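Local coordinates for lipase (Penicillium expansum, PDB 3G7N), which hydrolyses triacylglycerols and other acylglycerol lipids, releasing free fatty acids, as a secreted alkaline lipase of the alpha/beta-hydrolase superfamily, at residues L154-F162 with T179-V190; R13-Y22 with L126-G134. All blocks are in the same frame, centred on the assembly; numbering follows the deposited sequence.

Contact 1 of 2, residues L154-F162 with T179-V190; sequences LVSNALNAF and TFNRGNNVLDGV
F180 overlaps two side chains of the neighbouring strand: S156 CB meets CD1 at the ring edge, and A158 CB lies 3.5 Å from CE1. The ring can do so because its CG stands anti to the backbone N (chi1 179°), which swings it over toward 154-159. Beneath these side chains the two strands run parallel, and their backbone bonds pass in turn from T179 N to L154 O, S156 N to T179 O, N181 N to S156 O and onward to N160 N and G183 O. On the face bearing V155, N157 and L159, the amides of N157 and N181 lie side by side with planes 20° apart. N181 ND2 donates to N157 OD1 at 3.0 Å, nearly straight at 164°, while also resting on V155 CG1. Next along this face, G183 leaves room for L159, whose CD2 sits 3.9 Å from G183 CA.

At the end of the pairing, water 1 accepts from A161 N, lies 2.7 Å from N184 OD1 and also meets A158 O. N160 ND2 lies 3.1 Å from D188 OD2, the oxygen hydrogen-bonded to H241 ND1, its partner in the charge relay; N160 itself is anchored by A243 O and S244. D188 OD1 closes an Asx turn with V190 N at 2.9 Å, fixing the carboxylate to its own loop. Strands 154-159 and 179-185, joined through helix 167-175, form a beta-alpha-beta unit between strands 125-131 and 206-210, with helix 133-148 against the F180 face and helix 8-23 against N157 and L159.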
loop_
_atom_site.group_PDB
_atom_site.type_symbol
_atom_site.label_atom_id
_atom_site.label_comp_id
_atom_site.label_asym_id
_atom_site.label_seq_id
_atom_site.Cartn_x
_atom_site.Cartn_y
_atom_site.Cartn_z
ATOM N N LEU A 154 -6.023 -12.040 3.886
ATOM C CA LEU A 154 -5.441 -10.692 3.819
ATOM C C LEU A 154 -5.115 -10.386 2.362
ATOM O O LEU A 154 -4.482 -11.198 1.660
ATOM C CB LEU A 154 -4.162 -10.634 4.649
ATOM C CG LEU A 154 -3.259 -9.404 4.459
ATOM C CD1 LEU A 154 -3.973 -8.134 4.886
ATOM C CD2 LEU A 154 -1.988 -9.598 5.228
ATOM N N VAL A 155 -5.537 -9.214 1.904
ATOM C CA VAL A 155 -5.106 -8.659 0.614
ATOM C C VAL A 155 -4.701 -7.212 0.808
ATOM O O VAL A 155 -5.419 -6.429 1.457
ATOM C CB VAL A 155 -6.232 -8.726 -0.418
ATOM C CG1 VAL A 155 -5.745 -8.164 -1.774
ATOM C CG2 VAL A 155 -6.734 -10.171 -0.582
ATOM N N SER A 156 -3.520 -6.882 0.314
ATOM C CA SER A 156 -3.010 -5.524 0.442
ATOM C C SER A 156 -2.732 -4.970 -0.949
ATOM O O SER A 156 -2.150 -5.675 -1.804
ATOM C CB SER A 156 -1.723 -5.520 1.271
ATOM O OG SER A 156 -1.963 -6.038 2.591
ATOM N N ASN A 157 -3.091 -3.704 -1.167
ATOM C CA ASN A 157 -2.896 -3.038 -2.464
ATOM C C ASN A 157 -2.089 -1.768 -2.287
ATOM O O ASN A 157 -2.611 -0.772 -1.778
ATOM C CB ASN A 157 -4.252 -2.703 -3.087
ATOM C CG ASN A 157 -5.049 -3.944 -3.444
ATOM O OD1 ASN A 157 -4.600 -4.770 -4.233
ATOM N ND2 ASN A 157 -6.238 -4.079 -2.856
ATOM N N ALA A 158 -0.798 -1.858 -2.599
ATOM C CA ALA A 158 0.083 -0.686 -2.566
ATOM C C ALA A 158 0.097 -0.054 -3.950
ATOM O O ALA A 158 0.445 -0.728 -4.931
ATOM C CB ALA A 158 1.501 -1.093 -2.174
ATOM N N LEU A 159 -0.304 1.211 -4.045
ATOM C CA LEU A 159 -0.380 1.885 -5.337
ATOM C C LEU A 159 0.797 2.833 -5.526
ATOM O O LEU A 159 1.135 3.629 -4.635
ATOM C CB LEU A 159 -1.687 2.661 -5.460
ATOM C CG LEU A 159 -2.942 1.806 -5.202
ATOM C CD1 LEU A 159 -4.186 2.681 -5.317
ATOM C CD2 LEU A 159 -3.045 0.606 -6.144
ATOM N N ASN A 160 1.434 2.730 -6.684
ATOM C CA ASN A 160 2.461 3.695 -7.092
ATOM C C ASN A 160 3.593 3.795 -6.060
ATOM O O ASN A 160 4.075 4.891 -5.760
ATOM C CB ASN A 160 1.861 5.095 -7.384
ATOM C CG ASN A 160 0.780 5.072 -8.469
ATOM O OD1 ASN A 160 0.045 4.085 -8.607
ATOM N ND2 ASN A 160 0.636 6.162 -9.209
ATOM N N ALA A 161 4.039 2.646 -5.553
ATOM C CA ALA A 161 4.967 2.587 -4.425
ATOM C C ALA A 161 6.399 2.347 -4.836
ATOM O O ALA A 161 6.681 1.552 -5.721
ATOM C CB ALA A 161 4.544 1.520 -3.438
ATOM N N PHE A 162 7.314 2.977 -4.107
ATOM C CA PHE A 162 8.731 2.649 -4.181
ATOM C C PHE A 162 9.042 1.436 -3.289
ATOM O O PHE A 162 8.305 1.154 -2.345
ATOM C CB PHE A 162 9.578 3.867 -3.780
ATOM C CG PHE A 162 9.186 4.487 -2.472
ATOM C CD1 PHE A 162 9.779 4.065 -1.290
ATOM C CD2 PHE A 162 8.253 5.504 -2.413
ATOM C CE1 PHE A 162 9.474 4.683 -0.082
ATOM C CE2 PHE A 162 7.929 6.109 -1.201
ATOM C CZ PHE A 162 8.592 5.738 -0.042
ATOM N N THR A 179 -2.095 -11.879 0.112
ATOM C CA THR A 179 -1.744 -11.416 -1.218
ATOM C C THR A 179 -1.366 -9.941 -1.172
ATOM O O THR A 179 -2.196 -9.093 -0.830
ATOM C CB THR A 179 -2.910 -11.620 -2.190
ATOM O OG1 THR A 179 -3.279 -13.009 -2.185
ATOM C CG2 THR A 179 -2.553 -11.203 -3.609
ATOM N N PHE A 180 -0.130 -9.647 -1.558
ATOM C CA PHE A 180 0.351 -8.268 -1.708
ATOM C C PHE A 180 0.415 -7.885 -3.179
ATOM O O PHE A 180 1.145 -8.526 -3.968
ATOM C CB PHE A 180 1.712 -8.094 -1.037
ATOM C CG PHE A 180 2.275 -6.700 -1.172
ATOM C CD1 PHE A 180 1.611 -5.625 -0.613
ATOM C CD2 PHE A 180 3.479 -6.473 -1.822
ATOM C CE1 PHE A 180 2.064 -4.320 -0.829
ATOM C CE2 PHE A 180 3.992 -5.178 -1.937
ATOM C CZ PHE A 180 3.271 -4.100 -1.459
ATOM N N ASN A 181 -0.353 -6.862 -3.549
ATOM C CA ASN A 181 -0.389 -6.374 -4.919
ATOM C C ASN A 181 0.263 -4.997 -4.987
ATOM O O ASN A 181 0.028 -4.149 -4.124
ATOM C CB ASN A 181 -1.834 -6.252 -5.402
ATOM C CG ASN A 181 -2.547 -7.563 -5.407
ATOM O OD1 ASN A 181 -1.957 -8.585 -5.784
ATOM N ND2 ASN A 181 -3.725 -7.586 -4.785
ATOM N N ARG A 182 1.049 -4.763 -6.041
ATOM C CA ARG A 182 1.595 -3.422 -6.342
ATOM C C ARG A 182 0.931 -2.901 -7.591
ATOM O O ARG A 182 1.233 -3.378 -8.692
ATOM C CB ARG A 182 3.111 -3.505 -6.537
ATOM C CG ARG A 182 3.822 -3.890 -5.278
ATOM C CD ARG A 182 5.331 -3.736 -5.410
ATOM N NE ARG A 182 5.885 -4.696 -6.361
ATOM C CZ ARG A 182 6.454 -4.378 -7.528
ATOM N NH1 ARG A 182 6.398 -3.135 -8.027
ATOM N NH2 ARG A 182 7.042 -5.336 -8.236
ATOM N N GLY A 183 -0.004 -1.972 -7.444
ATOM C CA GLY A 183 -0.739 -1.459 -8.597
ATOM C C GLY A 183 -0.137 -0.150 -9.065
ATOM O O GLY A 183 -0.165 0.840 -8.323
ATOM N N ASN A 184 0.407 -0.147 -10.291
ATOM C CA ASN A 184 1.183 0.992 -10.800
ATOM C C ASN A 184 0.593 1.614 -12.054
ATOM O O ASN A 184 -0.305 1.044 -12.704
ATOM C CB ASN A 184 2.635 0.561 -11.011
ATOM C CG ASN A 184 3.323 0.311 -9.708
ATOM O OD1 ASN A 184 2.944 0.897 -8.686
ATOM N ND2 ASN A 184 4.321 -0.562 -9.702
ATOM N N ASN A 185 1.053 2.824 -12.344
ATOM C CA ASN A 185 0.481 3.629 -13.409
ATOM C C ASN A 185 1.524 4.012 -14.459
ATOM O O ASN A 185 2.707 4.235 -14.150
ATOM C CB ASN A 185 -0.148 4.885 -12.812
ATOM C CG ASN A 185 -1.105 5.569 -13.770
ATOM O OD1 ASN A 185 -2.013 4.923 -14.289
ATOM N ND2 ASN A 185 -0.974 6.885 -13.929
ATOM N N VAL A 186 1.040 4.203 -15.684
ATOM C CA VAL A 186 1.862 4.750 -16.746
ATOM C C VAL A 186 2.433 6.099 -16.365
ATOM O O VAL A 186 1.878 6.832 -15.556
ATOM C CB VAL A 186 1.085 4.885 -18.059
ATOM C CG1 VAL A 186 0.757 3.510 -18.632
ATOM C CG2 VAL A 186 -0.136 5.769 -17.889
ATOM N N LEU A 187 3.625 6.384 -16.903
ATOM C CA LEU A 187 4.228 7.706 -16.769
ATOM C C LEU A 187 4.608 8.047 -15.340
ATOM O O LEU A 187 4.736 9.216 -14.992
ATOM C CB LEU A 187 3.338 8.804 -17.379
ATOM C CG LEU A 187 3.226 8.779 -18.904
ATOM C CD1 LEU A 187 2.119 9.721 -19.344
ATOM C CD2 LEU A 187 4.565 9.165 -19.537
ATOM N N ASP A 188 4.798 7.015 -14.520
ATOM C CA ASP A 188 5.163 7.205 -13.126
ATOM C C ASP A 188 6.477 6.488 -12.831
ATOM O O ASP A 188 6.569 5.259 -12.920
ATOM C CB ASP A 188 4.068 6.686 -12.190
ATOM C CG ASP A 188 4.425 6.868 -10.727
ATOM O OD1 ASP A 188 5.389 7.611 -10.422
ATOM O OD2 ASP A 188 3.664 6.353 -9.865
ATOM N N GLY A 189 7.474 7.250 -12.411
ATOM C CA GLY A 189 8.780 6.685 -12.083
ATOM C C GLY A 189 8.985 6.294 -10.632
ATOM O O GLY A 189 10.072 5.838 -10.282
ATOM N N VAL A 190 8.011 6.516 -9.745
ATOM C CA VAL A 190 8.251 6.249 -8.325
ATOM C C VAL A 190 8.568 4.776 -8.014
ATOM O O VAL A 190 9.503 4.504 -7.258
ATOM C CB VAL A 190 7.105 6.811 -7.473
ATOM C CG1 VAL A 190 7.260 6.348 -6.009
ATOM C CG2 VAL A 190 7.144 8.345 -7.524
HETATM O O HOH W 1 2.874 -0.050 -6.129
HETATM O O HOH W 2 5.441 -0.666 -6.862
#

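Contact 2 of 2, residues R13-Y22 with L126-G134; sequences RAAKLSSAAY and LEAVGHSLG. With SO4 (sulfate ion), chain E.
A14 O, which V129 CG2 approaches to 3.4 Å, is gripped twice from within its helix, by S18 N and by S18 OG at 2.9 Å, the two donors reaching it from opposite faces of its plane. The S18 hydroxyl, turned back by its first torsion (chi1 -65°) to lie beside its own backbone N, is thereby satisfied inside the helix while pressing on the strand: OG is 3.3 Å from G130 CA. Here helix and strand come close, the CA atoms of S18 and G130 lying 4.8 Å apart; the side of G130 where a CB would sit faces away from the helix, toward G134 O. V129 CG2 fits alongside, against A14 CB at 3.6 Å, and water 3 joins S18 O to H131 N.

Polar pairs flank this small-residue centre. R13, extended from CG to NE, meets E127 end-on: NH1 donates to OE1 and NH2 to OE2, each at 2.9 Å and each using a syn lone pair. The guanidinium and carboxylate planes are only 12° apart, and L17 CD1 covers one guanidinium face. D31 gives R13 NH2 a second carboxylate, while T57 also binds E127 OE2.

Further along the helix, Y22 OH and H131 ND1 share a hydrogen bond of 2.8 Å in which either could be the donor. The rings meet rim to rim with planes at 71°. H131 NE2 bonds in turn to H241 O, so both imidazole nitrogens are engaged. H131 leads into nucleophile S132 on the GxSxG elbow; the chemistry is consistent with a second shell in which Y22 steadies H131, and H131, through H241 O, probably helps position H241.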
loop_
_atom_site.group_PDB
_atom_site.type_symbol
_atom_site.label_atom_id
_atom_site.label_comp_id
_atom_site.label_asym_id
_atom_site.label_seq_id
_atom_site.Cartn_x
_atom_site.Cartn_y
_atom_site.Cartn_z
ATOM N N ARG A 13 -11.066 0.413 -7.039
ATOM C CA ARG A 13 -11.554 0.649 -5.683
ATOM C C ARG A 13 -10.415 1.054 -4.743
ATOM O O ARG A 13 -10.563 1.978 -3.967
ATOM C CB ARG A 13 -12.311 -0.567 -5.135
ATOM C CG ARG A 13 -12.688 -0.413 -3.664
ATOM C CD ARG A 13 -13.519 -1.601 -3.164
ATOM N NE ARG A 13 -13.734 -1.567 -1.719
ATOM C CZ ARG A 13 -12.909 -2.098 -0.824
ATOM N NH1 ARG A 13 -11.782 -2.681 -1.196
ATOM N NH2 ARG A 13 -13.222 -2.020 0.466
ATOM N N ALA A 14 -9.300 0.347 -4.826
ATOM C CA ALA A 14 -8.155 0.666 -3.991
ATOM C C ALA A 14 -7.711 2.115 -4.224
ATOM O O ALA A 14 -7.329 2.809 -3.287
ATOM C CB ALA A 14 -7.021 -0.291 -4.270
ATOM N N ALA A 15 -7.733 2.551 -5.478
ATOM C CA ALA A 15 -7.334 3.915 -5.807
ATOM C C ALA A 15 -8.313 4.938 -5.282
ATOM O O ALA A 15 -7.910 5.994 -4.808
ATOM C CB ALA A 15 -7.142 4.053 -7.304
ATOM N N LYS A 16 -9.615 4.607 -5.321
ATOM C CA LYS A 16 -10.613 5.483 -4.707
ATOM C C LYS A 16 -10.425 5.635 -3.195
ATOM O O LYS A 16 -10.490 6.724 -2.661
ATOM C CB LYS A 16 -12.043 5.034 -5.034
ATOM C CG LYS A 16 -12.393 5.215 -6.515
ATOM C CD LYS A 16 -13.612 4.363 -6.937
ATOM C CE LYS A 16 -14.891 4.829 -6.309
ATOM N NZ LYS A 16 -16.026 4.024 -6.861
ATOM N N LEU A 17 -10.182 4.519 -2.507
ATOM C CA LEU A 17 -9.925 4.560 -1.075
ATOM C C LEU A 17 -8.667 5.358 -0.762
ATOM O O LEU A 17 -8.625 6.125 0.201
ATOM C CB LEU A 17 -9.786 3.144 -0.517
ATOM C CG LEU A 17 -11.054 2.280 -0.568
ATOM C CD1 LEU A 17 -10.747 0.883 -0.093
ATOM C CD2 LEU A 17 -12.184 2.880 0.255
ATOM N N SER A 18 -7.634 5.146 -1.570
ATOM C CA SER A 18 -6.392 5.889 -1.381
ATOM C C SER A 18 -6.606 7.395 -1.565
ATOM O O SER A 18 -6.068 8.194 -0.817
ATOM C CB SER A 18 -5.341 5.404 -2.361
ATOM O OG SER A 18 -4.954 4.057 -2.130
ATOM N N SER A 19 -7.415 7.765 -2.563
ATOM C CA SER A 19 -7.780 9.177 -2.782
ATOM C C SER A 19 -8.553 9.761 -1.594
ATOM O O SER A 19 -8.264 10.863 -1.110
ATOM C CB SER A 19 -8.607 9.291 -4.071
ATOM O OG SER A 19 -8.945 10.648 -4.377
ATOM N N ALA A 20 -9.467 8.951 -1.048
ATOM C CA ALA A 20 -10.239 9.355 0.138
ATOM C C ALA A 20 -9.323 9.685 1.311
ATOM O O ALA A 20 -9.649 10.546 2.134
ATOM C CB ALA A 20 -11.252 8.266 0.528
ATOM N N ALA A 21 -8.237 8.928 1.457
ATOM C CA ALA A 21 -7.304 9.189 2.533
ATOM C C ALA A 21 -6.654 10.572 2.384
ATOM O O ALA A 21 -6.443 11.270 3.375
ATOM C CB ALA A 21 -6.252 8.123 2.586
ATOM N N TYR A 22 -6.359 10.966 1.147
ATOM C CA TYR A 22 -5.846 12.326 0.899
ATOM C C TYR A 22 -6.927 13.379 1.160
ATOM O O TYR A 22 -6.649 14.418 1.750
ATOM C CB TYR A 22 -5.353 12.466 -0.539
ATOM C CG TYR A 22 -4.058 11.756 -0.845
ATOM C CD1 TYR A 22 -2.841 12.264 -0.384
ATOM C CD2 TYR A 22 -4.036 10.641 -1.682
ATOM C CE1 TYR A 22 -1.637 11.646 -0.722
ATOM C CE2 TYR A 22 -2.841 10.051 -2.049
ATOM C CZ TYR A 22 -1.650 10.575 -1.587
ATOM O OH TYR A 22 -0.480 9.989 -1.973
ATOM N N LEU A 126 -9.123 -9.168 6.036
ATOM C CA LEU A 126 -8.328 -7.938 6.215
ATOM C C LEU A 126 -7.910 -7.374 4.870
ATOM O O LEU A 126 -7.591 -8.109 3.923
ATOM C CB LEU A 126 -7.086 -8.226 7.057
ATOM C CG LEU A 126 -7.349 -8.863 8.421
ATOM C CD1 LEU A 126 -6.030 -9.037 9.165
ATOM C CD2 LEU A 126 -8.323 -8.014 9.246
ATOM N N GLU A 127 -7.795 -6.051 4.823
ATOM C CA GLU A 127 -7.192 -5.403 3.671
ATOM C C GLU A 127 -6.417 -4.172 4.095
ATOM O O GLU A 127 -6.737 -3.519 5.095
ATOM C CB GLU A 127 -8.240 -5.053 2.624
ATOM C CG GLU A 127 -9.233 -4.019 3.034
ATOM C CD GLU A 127 -10.234 -3.702 1.924
ATOM O OE1 GLU A 127 -9.831 -3.718 0.727
ATOM O OE2 GLU A 127 -11.381 -3.326 2.236
ATOM N N ALA A 128 -5.376 -3.864 3.328
ATOM C CA ALA A 128 -4.576 -2.648 3.539
ATOM C C ALA A 128 -4.354 -2.008 2.190
ATOM O O ALA A 128 -4.202 -2.704 1.184
ATOM C CB ALA A 128 -3.247 -3.012 4.159
ATOM N N VAL A 129 -4.351 -0.675 2.156
ATOM C CA VAL A 129 -4.252 0.033 0.876
ATOM C C VAL A 129 -3.682 1.419 1.102
ATOM O O VAL A 129 -3.911 2.039 2.152
ATOM C CB VAL A 129 -5.656 0.126 0.219
ATOM C CG1 VAL A 129 -6.653 0.786 1.130
ATOM C CG2 VAL A 129 -5.609 0.825 -1.101
ATOM N N GLY A 130 -3.015 1.925 0.064
ATOM C CA GLY A 130 -2.577 3.307 0.075
ATOM C C GLY A 130 -1.769 3.613 -1.156
ATOM O O GLY A 130 -1.332 2.725 -1.866
ATOM N N HIS A 131 -1.560 4.906 -1.380
ATOM C CA HIS A 131 -0.884 5.403 -2.586
ATOM C C HIS A 131 0.416 6.155 -2.225
ATOM O O HIS A 131 0.478 6.891 -1.250
ATOM C CB HIS A 131 -1.840 6.329 -3.336
ATOM C CG HIS A 131 -1.192 7.107 -4.449
ATOM N ND1 HIS A 131 -0.721 8.388 -4.267
ATOM C CD2 HIS A 131 -1.069 6.837 -5.767
ATOM C CE1 HIS A 131 -0.270 8.849 -5.423
ATOM N NE2 HIS A 131 -0.472 7.934 -6.345
ATOM N N SER A 132 1.441 5.965 -3.067
ATOM C CA SER A 132 2.719 6.680 -2.953
ATOM C C SER A 132 3.406 6.288 -1.629
ATOM O O SER A 132 3.621 5.092 -1.407
ATOM C CB SER A 132 2.515 8.183 -3.153
ATOM O OG SER A 132 3.788 8.827 -3.232
ATOM N N LEU A 133 3.751 7.235 -0.765
ATOM C CA LEU A 133 4.244 6.861 0.559
ATOM C C LEU A 133 3.227 5.981 1.281
ATOM O O LEU A 133 3.605 5.096 2.045
ATOM C CB LEU A 133 4.562 8.104 1.401
ATOM C CG LEU A 133 4.972 7.839 2.869
ATOM C CD1 LEU A 133 6.259 7.024 2.997
ATOM C CD2 LEU A 133 5.081 9.143 3.683
ATOM N N GLY A 134 1.933 6.254 1.073
ATOM C CA GLY A 134 0.887 5.381 1.599
ATOM C C GLY A 134 0.978 3.952 1.085
ATOM O O GLY A 134 0.598 3.005 1.790
HETATM S S SO4 E . -18.510 6.401 -7.107
HETATM O O1 SO4 E . -17.841 7.686 -6.913
HETATM O O2 SO4 E . -18.138 5.386 -6.112
HETATM O O3 SO4 E . -19.966 6.580 -7.099
HETATM O O4 SO4 E . -18.168 5.909 -8.446
HETATM O O HOH W 3 -3.216 7.024 -0.020
#

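The centres of contacts 1 and 2 lie about 10 Å apart, and both are built on the same central mixed sheet, where strands 125-131 and 154-159 are neighbours. Contact 1 pairs strands within that sheet; contact 2 sets helix 8-23 across one of its faces. Along the chain contact 2 closes before contact 1 opens, with helix 133-148 leading from the first to the second. They also touch directly: the backbone of A128 meets that of N157, L159 O is 2.8 Å from S132 N, and L159 packs on A15. Nucleophile S132 and charge-relay D188 both follow the C-terminal ends of parallel strands, at the same end of the sheet, where H241 joins both in the catalytic triad of an alpha/beta hydrolase.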